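Local coordinates for protein Phi class glutathione transferase GSTF1 (Populus tremula x Populus tremuloides, PDB 4RI6) that probably conjugates glutathione to electrophilic compounds, displacing a halide in the reference reaction, as a Phi class glutathione transferase with a detoxifying role, at residues 15-20 / 203-208; 168-173 / 197-202. All coordinates share one frame; numbering follows the deposited sequence.

Contact 1: residues 15-20 / 203-208. With GSH (glutathione), chain C.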
ATOM      1  N   ALA A  15       4.051  -6.730 -10.709  1.00 17.10           N
ATOM      2  CA  ALA A  15       4.145  -5.291 -10.510  1.00 17.39           C
ATOM      3  C   ALA A  15       4.399  -4.542 -11.818  1.00 17.99           C
ATOM      4  O   ALA A  15       3.864  -3.463 -12.035  1.00 17.86           O
ATOM      5  CB  ALA A  15       5.227  -4.973  -9.485  1.00 18.11           C
ATOM      6  N   VAL A  16       5.224  -5.095 -12.696  1.00 18.13           N
ATOM      7  CA  VAL A  16       5.366  -4.511 -14.034  1.00 19.33           C
ATOM      8  C   VAL A  16       4.019  -4.529 -14.786  1.00 18.56           C
ATOM      9  O   VAL A  16       3.638  -3.561 -15.432  1.00 19.15           O
ATOM     10  CB  VAL A  16       6.438  -5.266 -14.880  1.00 20.20           C
ATOM     11  CG1 VAL A  16       6.474  -4.734 -16.323  1.00 21.38           C
ATOM     12  CG2 VAL A  16       7.830  -5.153 -14.223  1.00 21.55           C
ATOM     13  N   SER A  17       3.311  -5.646 -14.704  1.00 17.73           N
ATOM     14  CA  SER A  17       2.024  -5.795 -15.385  1.00 18.62           C
ATOM     15  C   SER A  17       1.007  -4.751 -14.937  1.00 18.74           C
ATOM     16  O   SER A  17       0.225  -4.245 -15.740  1.00 19.43           O
ATOM     17  CB  SER A  17       1.455  -7.206 -15.153  1.00 18.83           C
ATOM     18  OG  SER A  17       2.172  -8.162 -15.917  1.00 20.03           O
ATOM     19  N   ARG A  18       1.021  -4.438 -13.651  1.00 18.33           N
ATOM     20  CA  ARG A  18       0.167  -3.396 -13.104  1.00 18.20           C
ATOM     21  C   ARG A  18       0.449  -2.072 -13.801  1.00 17.98           C
ATOM     22  O   ARG A  18      -0.466  -1.360 -14.205  1.00 18.87           O
ATOM     23  CB  ARG A  18       0.382  -3.275 -11.594  1.00 17.64           C
ATOM     24  CG  ARG A  18      -0.437  -2.183 -10.939  1.00 18.45           C
ATOM     25  CD  ARG A  18      -0.210  -2.097  -9.419  1.00 19.23           C
ATOM     26  NE  ARG A  18      -0.730  -3.309  -8.821  1.00 19.80           N
ATOM     27  CZ  ARG A  18      -0.015  -4.343  -8.408  1.00 20.63           C
ATOM     28  NH1 ARG A  18       1.314  -4.331  -8.443  1.00 19.09           N
ATOM     29  NH2 ARG A  18      -0.652  -5.404  -7.953  1.00 21.85           N
ATOM     30  N   VAL A  19       1.720  -1.746 -13.967  1.00 18.01           N
ATOM     31  CA  VAL A  19       2.062  -0.492 -14.615  1.00 17.18           C
ATOM     32  C   VAL A  19       1.693  -0.506 -16.104  1.00 18.51           C
ATOM     33  O   VAL A  19       1.161   0.478 -16.631  1.00 19.13           O
ATOM     34  CB  VAL A  19       3.564  -0.172 -14.422  1.00 18.05           C
ATOM     35  CG1 VAL A  19       3.991   1.012 -15.262  1.00 18.51           C
ATOM     36  CG2 VAL A  19       3.850   0.101 -12.966  1.00 18.18           C
ATOM     37  N   LEU A  20       1.973  -1.617 -16.783  1.00 19.49           N
ATOM     38  CA  LEU A  20       1.687  -1.716 -18.206  1.00 19.69           C
ATOM     39  C   LEU A  20       0.211  -1.558 -18.485  1.00 20.18           C
ATOM     40  O   LEU A  20      -0.181  -0.867 -19.424  1.00 21.12           O
ATOM     41  CB  LEU A  20       2.178  -3.052 -18.775  1.00 20.17           C
ATOM     42  CG  LEU A  20       3.687  -3.269 -18.785  1.00 22.59           C
ATOM     43  CD1 LEU A  20       4.023  -4.629 -19.355  1.00 22.16           C
ATOM     44  CD2 LEU A  20       4.375  -2.200 -19.615  1.00 24.03           C
ATOM     45  N   GLU A 203      -9.442  -5.082 -22.947  1.00 25.79           N
ATOM     46  CA  GLU A 203      -8.425  -5.136 -23.981  1.00 27.00           C
ATOM     47  C   GLU A 203      -7.058  -4.776 -23.412  1.00 26.15           C
ATOM     48  O   GLU A 203      -6.064  -5.348 -23.828  1.00 25.90           O
ATOM     49  CB  GLU A 203      -8.782  -4.207 -25.148  1.00 29.83           C
ATOM     50  CG  GLU A 203      -9.987  -4.659 -25.985  1.00 32.78           C
ATOM     51  CD  GLU A 203      -9.775  -6.009 -26.651  1.00 34.60           C
ATOM     52  OE1 GLU A 203      -8.603  -6.397 -26.883  1.00 34.08           O
ATOM     53  OE2 GLU A 203     -10.788  -6.691 -26.924  1.00 36.46           O
ATOM     54  N   SER A 204      -7.012  -3.866 -22.437  1.00 24.52           N
ATOM     55  CA  SER A 204      -5.726  -3.467 -21.861  1.00 23.44           C
ATOM     56  C   SER A 204      -5.056  -4.678 -21.247  1.00 22.26           C
ATOM     57  O   SER A 204      -3.863  -4.927 -21.461  1.00 22.42           O
ATOM     58  CB  SER A 204      -5.889  -2.368 -20.807  1.00 23.83           C
ATOM     59  OG  SER A 204      -6.716  -2.812 -19.734  1.00 23.64           O
ATOM     60  N   TRP A 205      -5.826  -5.457 -20.496  1.00 21.37           N
ATOM     61  CA  TRP A 205      -5.265  -6.615 -19.836  1.00 21.62           C
ATOM     62  C   TRP A 205      -4.911  -7.710 -20.846  1.00 22.13           C
ATOM     63  O   TRP A 205      -3.875  -8.369 -20.712  1.00 21.99           O
ATOM     64  CB  TRP A 205      -6.213  -7.143 -18.755  1.00 20.58           C
ATOM     65  CG  TRP A 205      -5.556  -8.222 -17.922  1.00 19.81           C
ATOM     66  CD1 TRP A 205      -5.946  -9.516 -17.826  1.00 19.90           C
ATOM     67  CD2 TRP A 205      -4.369  -8.095 -17.126  1.00 18.57           C
ATOM     68  NE1 TRP A 205      -5.102 -10.206 -16.992  1.00 20.63           N
ATOM     69  CE2 TRP A 205      -4.111  -9.357 -16.563  1.00 18.68           C
ATOM     70  CE3 TRP A 205      -3.504  -7.032 -16.831  1.00 18.31           C
ATOM     71  CZ2 TRP A 205      -3.018  -9.595 -15.730  1.00 18.42           C
ATOM     72  CZ3 TRP A 205      -2.437  -7.272 -15.984  1.00 18.39           C
ATOM     73  CH2 TRP A 205      -2.201  -8.537 -15.455  1.00 17.47           C
ATOM     74  N   LYS A 206      -5.739  -7.896 -21.865  1.00 23.40           N
ATOM     75  CA  LYS A 206      -5.405  -8.843 -22.920  1.00 23.94           C
ATOM     76  C   LYS A 206      -4.089  -8.471 -23.604  1.00 24.74           C
ATOM     77  O   LYS A 206      -3.298  -9.352 -23.954  1.00 25.10           O
ATOM     78  CB  LYS A 206      -6.522  -8.913 -23.958  1.00 25.28           C
ATOM     79  CG  LYS A 206      -7.802  -9.486 -23.435  1.00 26.17           C
ATOM     80  CD  LYS A 206      -8.832  -9.403 -24.525  1.00 27.78           C
ATOM     81  CE  LYS A 206     -10.078 -10.116 -24.193  1.00 31.20           C
ATOM     82  NZ  LYS A 206     -10.979  -9.968 -25.371  1.00 31.83           N
ATOM     83  N   LYS A 207      -3.851  -7.175 -23.780  1.00 25.08           N
ATOM     84  CA  LYS A 207      -2.622  -6.738 -24.434  0.52 25.74           C
ATOM     85  C   LYS A 207      -1.414  -7.030 -23.550  1.00 25.16           C
ATOM     86  O   LYS A 207      -0.379  -7.446 -24.051  1.00 26.36           O
ATOM     87  CB  LYS A 207      -2.697  -5.256 -24.796  0.52 26.88           C
ATOM     88  CG  LYS A 207      -3.686  -4.987 -25.907  0.52 28.84           C
ATOM     89  CD  LYS A 207      -3.728  -3.548 -26.366  0.52 30.69           C
ATOM     90  CE  LYS A 207      -4.786  -3.359 -27.441  0.52 32.76           C
ATOM     91  NZ  LYS A 207      -4.525  -2.157 -28.275  0.52 34.74           N
ATOM     92  N   VAL A 208      -1.556  -6.851 -22.244  1.00 23.62           N
ATOM     93  CA  VAL A 208      -0.470  -7.169 -21.350  1.00 23.54           C
ATOM     94  C   VAL A 208      -0.141  -8.659 -21.412  1.00 23.67           C
ATOM     95  O   VAL A 208       1.025  -9.035 -21.503  1.00 24.30           O
ATOM     96  CB  VAL A 208      -0.802  -6.766 -19.897  1.00 22.16           C
ATOM     97  CG1 VAL A 208       0.269  -7.282 -18.933  1.00 22.68           C
ATOM     98  CG2 VAL A 208      -0.950  -5.238 -19.777  1.00 22.55           C
TER
HETATM   99  N1  GSH C 500       6.066  -3.297  -4.019  0.58 23.00           N
HETATM  100  CA1 GSH C 500       6.788  -3.323  -5.279  0.58 29.21           C
HETATM  101  C1  GSH C 500       6.038  -2.706  -6.443  0.58 18.45           C
HETATM  102  O11 GSH C 500       4.829  -2.814  -6.409  0.58 14.60           O
HETATM  103  O12 GSH C 500       6.619  -2.093  -7.369  0.58 17.58           O
HETATM  104  CB1 GSH C 500       6.960  -4.805  -5.515  0.58 31.91           C
HETATM  105  CG1 GSH C 500       8.141  -5.017  -6.414  0.58 29.28           C
HETATM  106  CD1 GSH C 500       8.458  -6.483  -6.484  0.58 23.89           C
HETATM  107  OE1 GSH C 500       8.427  -7.225  -5.522  0.58 27.64           O
HETATM  108  N2  GSH C 500       8.803  -6.859  -7.695  0.58 25.99           N
HETATM  109  CA2 GSH C 500       9.204  -8.172  -8.097  0.58 52.92           C
HETATM  110  C2  GSH C 500      10.705  -8.166  -8.196  0.58 18.91           C
HETATM  111  O2  GSH C 500      11.249  -7.155  -8.576  0.58 22.81           O
HETATM  112  CB2 GSH C 500       8.498  -8.421  -9.436  0.58 21.30           C
HETATM  113  SG2 GSH C 500       6.847  -9.123  -9.230  0.58 28.96           S
HETATM  114  N3  GSH C 500      11.338  -9.296  -7.862  0.58 29.38           N
HETATM  115  CA3 GSH C 500      12.770  -9.462  -7.987  0.58 29.46           C
HETATM  116  C3  GSH C 500      13.498  -9.205  -6.695  0.58 25.76           C
HETATM  117  O31 GSH C 500      12.851  -8.810  -5.702  0.58 40.35           O
HETATM  118  O32 GSH C 500      14.729  -9.397  -6.669  0.58 28.40           O
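Val208 sends one methyl to Ser17 and the other to Leu20. CG1, turned anti to the backbone N of Val208 (chi1 172°), lies 3.7 Å from Ser17 OG; CG2 leaves on the other branch and makes an apolar contact of 3.9 Å with Leu20 CB. The two methyls therefore reach residues three apart, nearly one turn of helix 14-25. Trp205 adds a van der Waals contact: CH2 of its ring lies 3.9 Å from Ser17 CB, approached obliquely. The two segments bury 170 Å² between them, both sides summed. Their short helical axes come within 10.0 Å at closest approach, with 135° between their N-to-C directions, and the touching residues are all buried.

The polar ends at this interface find partners beyond the two segments. Ser17 OG is hydrogen-bonded to Ser13 O and Arg212 NH2. Trp205 NE1 bonds to Asp174 OD2, which helps to set the rotation of the indole.

Near the start of helix 14-25, Ala15, part of the observed glutathione pocket, brings CB to 3.8 Å from both carboxylate oxygens, GSH O11 and O12.

With its polar side-chain atoms satisfied by Ser13, Arg212 and Asp174, this buried interface joins the final helix, 203-214, to the thioredoxin-like N-terminal domain by van der Waals contact, at a serine two residues after the ligand-contacting Ala15.

Contact 2: residues 168-173 / 197-202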
ATOM      1  N   SER A 168      -5.656  -3.131 -10.169  1.00 16.58           N
ATOM      2  CA  SER A 168      -4.549  -3.533  -9.335  1.00 16.76           C
ATOM      3  C   SER A 168      -4.638  -5.007  -8.893  1.00 16.52           C
ATOM      4  O   SER A 168      -3.604  -5.595  -8.522  1.00 17.00           O
ATOM      5  CB  SER A 168      -4.472  -2.584  -8.119  1.00 16.70           C
ATOM      6  OG  SER A 168      -3.201  -2.602  -7.517  1.00 16.77           O
ATOM      7  N   HIS A 169      -5.848  -5.593  -8.958  1.00 15.71           N
ATOM      8  CA  HIS A 169      -6.059  -7.010  -8.636  1.00 15.47           C
ATOM      9  C   HIS A 169      -5.743  -7.966  -9.791  1.00 16.10           C
ATOM     10  O   HIS A 169      -5.605  -9.169  -9.585  1.00 17.29           O
ATOM     11  CB  HIS A 169      -7.497  -7.260  -8.193  1.00 15.63           C
ATOM     12  CG  HIS A 169      -7.834  -6.689  -6.863  1.00 15.61           C
ATOM     13  ND1 HIS A 169      -8.056  -5.340  -6.649  1.00 16.34           N
ATOM     14  CD2 HIS A 169      -7.964  -7.285  -5.652  1.00 16.11           C
ATOM     15  CE1 HIS A 169      -8.300  -5.137  -5.365  1.00 16.03           C
ATOM     16  NE2 HIS A 169      -8.247  -6.297  -4.738  1.00 16.02           N
ATOM     17  N   LEU A 170      -5.637  -7.429 -10.998  1.00 16.29           N
ATOM     18  CA  LEU A 170      -5.446  -8.275 -12.165  1.00 17.61           C
ATOM     19  C   LEU A 170      -4.162  -9.125 -12.109  1.00 17.76           C
ATOM     20  O   LEU A 170      -4.217 -10.311 -12.430  1.00 18.77           O
ATOM     21  CB  LEU A 170      -5.459  -7.430 -13.444  1.00 18.24           C
ATOM     22  CG  LEU A 170      -6.854  -6.967 -13.878  1.00 19.71           C
ATOM     23  CD1 LEU A 170      -6.785  -5.874 -14.947  1.00 19.32           C
ATOM     24  CD2 LEU A 170      -7.676  -8.145 -14.384  1.00 21.30           C
ATOM     25  N   PRO A 171      -3.010  -8.551 -11.698  1.00 17.62           N
ATOM     26  CA  PRO A 171      -1.797  -9.380 -11.863  1.00 17.32           C
ATOM     27  C   PRO A 171      -1.769 -10.652 -11.007  1.00 18.25           C
ATOM     28  O   PRO A 171      -1.480 -11.730 -11.532  1.00 18.89           O
ATOM     29  CB  PRO A 171      -0.668  -8.420 -11.480  1.00 18.27           C
ATOM     30  CG  PRO A 171      -1.222  -7.061 -11.817  1.00 18.13           C
ATOM     31  CD  PRO A 171      -2.676  -7.139 -11.434  1.00 17.22           C
ATOM     32  N   ASN A 172      -2.081 -10.556  -9.719  1.00 18.78           N
ATOM     33  CA  ASN A 172      -2.064 -11.758  -8.897  1.00 18.95           C
ATOM     34  C   ASN A 172      -3.270 -12.629  -9.201  1.00 19.18           C
ATOM     35  O   ASN A 172      -3.173 -13.856  -9.212  1.00 19.16           O
ATOM     36  CB  ASN A 172      -2.013 -11.426  -7.409  1.00 20.00           C
ATOM     37  CG  ASN A 172      -0.643 -10.968  -6.973  1.00 21.33           C
ATOM     38  OD1 ASN A 172       0.349 -11.212  -7.654  1.00 23.27           O
ATOM     39  ND2 ASN A 172      -0.574 -10.321  -5.829  1.00 20.86           N
ATOM     40  N   GLY A 173      -4.416 -12.002  -9.428  1.00 19.40           N
ATOM     41  CA  GLY A 173      -5.613 -12.750  -9.747  1.00 19.78           C
ATOM     42  C   GLY A 173      -5.429 -13.616 -10.976  1.00 19.75           C
ATOM     43  O   GLY A 173      -5.799 -14.796 -10.985  1.00 20.05           O
ATOM     44  N   THR A 197     -14.405 -11.943 -14.533  1.00 19.34           N
ATOM     45  CA  THR A 197     -14.648 -12.093 -15.955  1.00 20.62           C
ATOM     46  C   THR A 197     -14.635 -10.730 -16.625  1.00 19.93           C
ATOM     47  O   THR A 197     -14.008 -10.557 -17.660  1.00 20.85           O
ATOM     48  CB  THR A 197     -15.980 -12.807 -16.201  1.00 22.43           C
ATOM     49  OG1 THR A 197     -15.941 -14.108 -15.606  1.00 23.20           O
ATOM     50  CG2 THR A 197     -16.234 -12.977 -17.660  1.00 23.07           C
ATOM     51  N   GLU A 198     -15.299  -9.743 -16.033  1.00 18.19           N
ATOM     52  CA  GLU A 198     -15.337  -8.427 -16.664  1.00 18.41           C
ATOM     53  C   GLU A 198     -13.974  -7.779 -16.721  1.00 19.02           C
ATOM     54  O   GLU A 198     -13.596  -7.225 -17.739  1.00 20.07           O
ATOM     55  CB  GLU A 198     -16.301  -7.479 -15.946  1.00 18.84           C
ATOM     56  CG  GLU A 198     -17.760  -7.902 -15.998  1.00 19.40           C
ATOM     57  CD  GLU A 198     -18.675  -6.708 -16.108  1.00 21.21           C
ATOM     58  OE1 GLU A 198     -19.487  -6.466 -15.180  1.00 20.89           O
ATOM     59  OE2 GLU A 198     -18.593  -6.007 -17.147  1.00 23.20           O
ATOM     60  N   ILE A 199     -13.221  -7.829 -15.633  1.00 19.65           N
ATOM     61  CA  ILE A 199     -11.986  -7.059 -15.619  1.00 19.44           C
ATOM     62  C   ILE A 199     -10.869  -7.767 -16.393  1.00 18.71           C
ATOM     63  O   ILE A 199     -10.052  -7.097 -17.037  1.00 20.22           O
ATOM     64  CB  ILE A 199     -11.535  -6.708 -14.171  1.00 19.27           C
ATOM     65  CG1 ILE A 199     -11.153  -7.929 -13.331  1.00 19.28           C
ATOM     66  CG2 ILE A 199     -12.618  -5.885 -13.508  1.00 19.72           C
ATOM     67  CD1 ILE A 199     -10.492  -7.550 -11.967  1.00 19.15           C
ATOM     68  N   SER A 200     -10.857  -9.102 -16.404  1.00 18.13           N
ATOM     69  CA  SER A 200      -9.757  -9.822 -17.051  1.00 19.69           C
ATOM     70  C   SER A 200      -9.909  -9.865 -18.560  1.00 20.18           C
ATOM     71  O   SER A 200      -8.961 -10.200 -19.270  1.00 21.02           O
ATOM     72  CB  SER A 200      -9.639 -11.247 -16.511  1.00 20.19           C
ATOM     73  OG  SER A 200     -10.765 -12.049 -16.831  1.00 20.44           O
ATOM     74  N   ASN A 201     -11.098  -9.524 -19.049  1.00 21.18           N
ATOM     75  CA  ASN A 201     -11.319  -9.459 -20.490  1.00 22.93           C
ATOM     76  C   ASN A 201     -11.258  -8.049 -21.091  1.00 24.77           C
ATOM     77  O   ASN A 201     -11.539  -7.867 -22.282  1.00 25.95           O
ATOM     78  CB  ASN A 201     -12.662 -10.132 -20.836  1.00 23.52           C
ATOM     79  CG  ASN A 201     -12.543 -11.631 -20.843  1.00 24.75           C
ATOM     80  OD1 ASN A 201     -12.000 -12.224 -21.786  1.00 26.25           O
ATOM     81  ND2 ASN A 201     -12.982 -12.257 -19.769  1.00 23.35           N
ATOM     82  N   ARG A 202     -10.827  -7.068 -20.307  1.00 25.02           N
ATOM     83  CA  ARG A 202     -10.522  -5.761 -20.872  1.00 24.72           C
ATOM     84  C   ARG A 202      -9.381  -5.874 -21.882  1.00 24.67           C
ATOM     85  O   ARG A 202      -8.454  -6.659 -21.692  1.00 24.10           O
ATOM     86  CB  ARG A 202     -10.153  -4.781 -19.775  1.00 25.05           C
ATOM     87  CG  ARG A 202     -11.299  -4.532 -18.843  1.00 25.92           C
ATOM     88  CD  ARG A 202     -10.925  -3.494 -17.813  1.00 26.48           C
ATOM     89  NE  ARG A 202     -10.774  -2.145 -18.362  1.00 27.60           N
ATOM     90  CZ  ARG A 202     -11.777  -1.299 -18.556  1.00 28.64           C
ATOM     91  NH1 ARG A 202     -13.023  -1.687 -18.322  1.00 30.41           N
ATOM     92  NH2 ARG A 202     -11.538  -0.075 -19.001  1.00 29.20           N
TER
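Within the all-helical C-terminal domain of the glutathione transferase fold, helix 164-179 packs against the end of helix 190-200, and Leu170 and Ile199 carry the contact. The surface buried between the two segments amounts to 150 Å². Leu170 CD2 does most of the touching, lying 3.6 Å from Ile199 CG1 and 3.8 Å from Ile199 CD1. The two side chains pass antiparallel to each other, the leucine methyl lying against CG1 and CD1 of the isoleucine. Ile199 holds CG1 between its backbone N and carbonyl carbon (chi1 65°), and the extended chi2 of 171° then carries CD1 on toward Leu170 CG, at 4.2 Å. The same leucine methyl also reaches the backbone, with CD2 3.8 Å from Ser200 CA.

This is the point where helix 190-200 ends and the chain turns into helix 203-214, with Arg202 at the N-cap position of the latter. The Asn201 side chain folds back on the last turn of the ending helix: its ND2 donates to Thr197 O at 2.9 Å with an N-H...O angle of 171°, in the carbonyl plane on a lone pair, and the acceptor lies almost in the amide plane of Asn201. Phe156 and Phe162 also pack on Ile199, and Trp205 on Leu170. The leucine side chain sits about 13 Å from the bound glutathione.

From the N terminus, the chain runs through strand 5-8 into helix 14-25, which supplies one side of contact 1; its partner lies on helix 203-214, the closest ends of 15-20 and 203-208 being 183 residues apart, so this contact closes a loop around most of the protein. Contact 2 closes a much shorter loop, between segments 168-173 and 197-202, 24 residues apart at their closest ends, lying wholly within the larger one. Contact 1 ties the N-terminal domain to the last helix, whereas contact 2 joins helices of the C-terminal domain. Their centres are 9 Å apart, linked by the Arg18 NE - Ser168 OG hydrogen bond (2.9 Å) and by Trp205 CZ2 packing near Leu170 O.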